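Local structure of transmembrane oligosaccharyl transferase (Archaeoglobus fulgidus, 3WAJ) at residues A[162-172]-A[207-215]. The protein is a membrane-embedded archaeal oligosaccharyl transferase of the STT3/AglB family, with a helical transmembrane region that holds a zinc site. Numbering follows the deposited sequence.
Sequences HHIWEAFWQVS and TIGLYVLSW. With ZN (zinc ion), chain B; SO4 (sulfate ion), chain C.
A chi1 of -170° swings the W215 indole away from its backbone N, while E166 CG stays beside its own N (chi1 -72°). With the E166 chain extended beyond CG, this brings its carboxylate over one face of the W215 indole. The two planes are 21° apart, and OE2 sits 3.2 Å from W215 CD2. OE2 also has a hydrogen bond from outside the pair, with the hydroxyl of Y429. OE1 accepts H163 ND1, 3.0 Å away, and this bond probably helps set the rotation of the H163 ring. On the far side of that ring, H163 NE2 binds the zinc ion at 2.2 Å, with D161 as a further ligand.

The H162 and W215 rings meet obliquely. Both reach the same sulfate oxygen: H162 NE2 donates a hydrogen bond to SO4 O4 at 2.6 Å, and W215 NE1 makes a weak one. R426 and H81 also hold this sulfate.

Further along, packing is mostly apolar. L210 CD1 makes a CH-pi contact over the six-membered ring of W169, 3.6 Å from its centroid. F168 lies on the opposite face of the indole. S214 OG, hydrogen-bonded to L210 O, touches W169 CD1 at 3.3 Å. Q170 CB rests over one face of the Y211 ring.

Segments 163-172 and 207-214, of helices 163-181 and 199-214, run nearly antiparallel; their axes come within 8.3 Å. This is a buried helix pair of the STT3-type transmembrane region, with one end at the zinc site.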
# COMPACT_ATOMS: atom_id res chain seq x y z
N HIS A 162 4.27 -8.95 -4.33
CA HIS A 162 5.51 -9.71 -4.30
C HIS A 162 5.92 -10.19 -2.90
O HIS A 162 6.94 -10.87 -2.75
CB HIS A 162 6.64 -8.91 -4.96
CG HIS A 162 6.89 -7.58 -4.32
ND1 HIS A 162 6.85 -6.39 -5.03
CD2 HIS A 162 7.18 -7.24 -3.04
CE1 HIS A 162 7.12 -5.38 -4.21
NE2 HIS A 162 7.32 -5.88 -3.00
N HIS A 163 5.15 -9.83 -1.87
CA HIS A 163 5.57 -10.14 -0.49
C HIS A 163 5.57 -11.66 -0.22
O HIS A 163 6.42 -12.16 0.52
CB HIS A 163 4.75 -9.38 0.57
CG HIS A 163 4.67 -7.91 0.33
ND1 HIS A 163 5.77 -7.07 0.48
CD2 HIS A 163 3.65 -7.10 -0.06
CE1 HIS A 163 5.41 -5.83 0.18
NE2 HIS A 163 4.13 -5.83 -0.13
N ILE A 164 4.63 -12.39 -0.80
CA ILE A 164 4.67 -13.84 -0.64
C ILE A 164 5.94 -14.38 -1.28
O ILE A 164 6.56 -15.30 -0.76
CB ILE A 164 3.40 -14.57 -1.18
CG1 ILE A 164 3.53 -16.09 -1.00
CG2 ILE A 164 3.14 -14.23 -2.64
CD1 ILE A 164 3.55 -16.54 0.45
N TRP A 165 6.37 -13.76 -2.38
CA TRP A 165 7.53 -14.27 -3.11
C TRP A 165 8.86 -13.89 -2.48
O TRP A 165 9.86 -14.59 -2.68
CB TRP A 165 7.46 -13.83 -4.58
CG TRP A 165 6.22 -14.36 -5.24
CD1 TRP A 165 5.10 -13.65 -5.59
CD2 TRP A 165 5.96 -15.72 -5.60
NE1 TRP A 165 4.17 -14.49 -6.16
CE2 TRP A 165 4.68 -15.77 -6.18
CE3 TRP A 165 6.69 -16.91 -5.49
CZ2 TRP A 165 4.10 -16.96 -6.65
CZ3 TRP A 165 6.13 -18.09 -5.96
CH2 TRP A 165 4.84 -18.10 -6.54
N GLU A 166 8.88 -12.79 -1.75
CA GLU A 166 10.02 -12.49 -0.91
C GLU A 166 10.19 -13.65 0.06
O GLU A 166 11.27 -14.21 0.18
CB GLU A 166 9.79 -11.21 -0.11
CG GLU A 166 9.83 -9.94 -0.90
CD GLU A 166 9.51 -8.75 -0.03
OE1 GLU A 166 8.46 -8.11 -0.26
OE2 GLU A 166 10.31 -8.47 0.89
N ALA A 167 9.12 -14.02 0.75
CA ALA A 167 9.19 -15.11 1.71
C ALA A 167 9.59 -16.43 1.03
O ALA A 167 10.50 -17.13 1.48
CB ALA A 167 7.90 -15.26 2.48
N PHE A 168 8.91 -16.74 -0.06
CA PHE A 168 9.14 -18.00 -0.76
C PHE A 168 10.59 -18.13 -1.24
O PHE A 168 11.23 -19.14 -1.00
CB PHE A 168 8.15 -18.14 -1.93
CG PHE A 168 8.20 -19.47 -2.64
CD1 PHE A 168 7.21 -20.41 -2.42
CD2 PHE A 168 9.22 -19.77 -3.54
CE1 PHE A 168 7.23 -21.63 -3.07
CE2 PHE A 168 9.26 -20.99 -4.18
CZ PHE A 168 8.26 -21.92 -3.95
N TRP A 169 11.11 -17.12 -1.93
CA TRP A 169 12.47 -17.25 -2.44
C TRP A 169 13.54 -17.12 -1.35
O TRP A 169 14.62 -17.68 -1.47
CB TRP A 169 12.73 -16.31 -3.64
CG TRP A 169 11.85 -16.65 -4.83
CD1 TRP A 169 10.88 -15.87 -5.39
CD2 TRP A 169 11.86 -17.87 -5.59
NE1 TRP A 169 10.29 -16.52 -6.45
CE2 TRP A 169 10.87 -17.75 -6.60
CE3 TRP A 169 12.61 -19.05 -5.52
CZ2 TRP A 169 10.62 -18.78 -7.53
CZ3 TRP A 169 12.36 -20.06 -6.44
CH2 TRP A 169 11.37 -19.92 -7.43
N GLN A 170 13.25 -16.38 -0.28
CA GLN A 170 14.24 -16.24 0.79
C GLN A 170 14.46 -17.57 1.49
O GLN A 170 15.60 -18.03 1.63
CB GLN A 170 13.83 -15.19 1.83
CG GLN A 170 14.94 -14.92 2.85
CD GLN A 170 14.42 -14.27 4.12
OE1 GLN A 170 14.71 -13.10 4.41
NE2 GLN A 170 13.63 -15.02 4.88
N VAL A 171 13.36 -18.18 1.92
CA VAL A 171 13.38 -19.51 2.53
C VAL A 171 13.98 -20.53 1.57
O VAL A 171 14.82 -21.34 1.96
CB VAL A 171 11.98 -19.93 2.98
CG1 VAL A 171 12.01 -21.31 3.64
CG2 VAL A 171 11.41 -18.90 3.94
N SER A 172 13.54 -20.49 0.32
CA SER A 172 14.08 -21.35 -0.73
C SER A 172 15.58 -21.19 -0.82
O SER A 172 16.30 -22.18 -0.95
CB SER A 172 13.48 -21.01 -2.11
OG SER A 172 12.14 -21.44 -2.19
N THR A 207 17.70 -19.45 -6.83
CA THR A 207 16.74 -19.00 -5.82
C THR A 207 17.12 -17.61 -5.29
O THR A 207 16.25 -16.78 -5.05
CB THR A 207 16.62 -20.00 -4.67
OG1 THR A 207 17.90 -20.14 -4.04
CG2 THR A 207 16.16 -21.36 -5.18
N ILE A 208 18.42 -17.36 -5.11
CA ILE A 208 18.83 -16.00 -4.73
C ILE A 208 18.46 -15.01 -5.83
O ILE A 208 17.76 -14.02 -5.59
CB ILE A 208 20.31 -15.91 -4.40
CG1 ILE A 208 20.59 -16.62 -3.07
CG2 ILE A 208 20.75 -14.43 -4.31
CD1 ILE A 208 22.04 -16.68 -2.70
N GLY A 209 18.93 -15.30 -7.05
CA GLY A 209 18.56 -14.53 -8.23
C GLY A 209 17.08 -14.21 -8.27
O GLY A 209 16.70 -13.05 -8.47
N LEU A 210 16.24 -15.23 -8.05
CA LEU A 210 14.79 -15.03 -8.13
C LEU A 210 14.31 -14.15 -6.99
O LEU A 210 13.40 -13.32 -7.17
CB LEU A 210 14.06 -16.37 -8.17
CG LEU A 210 14.30 -17.14 -9.46
CD1 LEU A 210 13.51 -18.44 -9.50
CD2 LEU A 210 13.95 -16.27 -10.66
N TYR A 211 14.94 -14.30 -5.83
CA TYR A 211 14.65 -13.43 -4.68
C TYR A 211 14.85 -11.94 -5.03
O TYR A 211 13.94 -11.13 -4.88
CB TYR A 211 15.48 -13.87 -3.46
CG TYR A 211 15.22 -13.07 -2.21
CD1 TYR A 211 13.93 -12.69 -1.86
CD2 TYR A 211 16.25 -12.72 -1.36
CE1 TYR A 211 13.69 -11.96 -0.72
CE2 TYR A 211 16.01 -11.98 -0.21
CZ TYR A 211 14.73 -11.61 0.11
OH TYR A 211 14.48 -10.88 1.25
N VAL A 212 16.04 -11.58 -5.51
CA VAL A 212 16.30 -10.19 -5.90
C VAL A 212 15.39 -9.77 -7.06
O VAL A 212 15.00 -8.61 -7.17
CB VAL A 212 17.79 -9.96 -6.30
CG1 VAL A 212 18.09 -8.48 -6.49
CG2 VAL A 212 18.74 -10.56 -5.25
N LEU A 213 15.03 -10.71 -7.93
CA LEU A 213 14.17 -10.37 -9.07
C LEU A 213 12.71 -10.20 -8.63
O LEU A 213 11.90 -9.64 -9.37
CB LEU A 213 14.32 -11.39 -10.21
CG LEU A 213 15.68 -11.43 -10.93
CD1 LEU A 213 15.64 -12.30 -12.20
CD2 LEU A 213 16.15 -10.02 -11.27
N SER A 214 12.38 -10.66 -7.43
CA SER A 214 11.04 -10.44 -6.86
C SER A 214 11.00 -9.13 -6.10
O SER A 214 9.96 -8.48 -6.01
CB SER A 214 10.64 -11.57 -5.92
OG SER A 214 10.62 -12.81 -6.58
N TRP A 215 12.14 -8.76 -5.54
CA TRP A 215 12.25 -7.61 -4.67
C TRP A 215 13.69 -7.08 -4.71
O TRP A 215 14.63 -7.80 -4.31
CB TRP A 215 11.88 -8.05 -3.26
CG TRP A 215 11.71 -6.93 -2.28
CD1 TRP A 215 10.91 -5.83 -2.43
CD2 TRP A 215 12.32 -6.82 -0.99
NE1 TRP A 215 11.00 -5.04 -1.32
CE2 TRP A 215 11.85 -5.63 -0.41
CE3 TRP A 215 13.21 -7.62 -0.26
CZ2 TRP A 215 12.25 -5.20 0.87
CZ3 TRP A 215 13.62 -7.20 1.01
CH2 TRP A 215 13.13 -6.00 1.56
ZN ZN B . 2.97 -4.35 -1.21
S SO4 C . 7.65 -2.59 -1.45
O1 SO4 C . 6.67 -2.37 -2.51
O2 SO4 C . 8.71 -1.58 -1.59
O3 SO4 C . 6.98 -2.44 -0.15
O4 SO4 C . 8.26 -3.92 -1.51
O HOH W 1 4.15 -2.56 0.10
O HOH W 2 4.25 -4.27 -3.08
O HOH W 3 1.20 -3.26 -0.58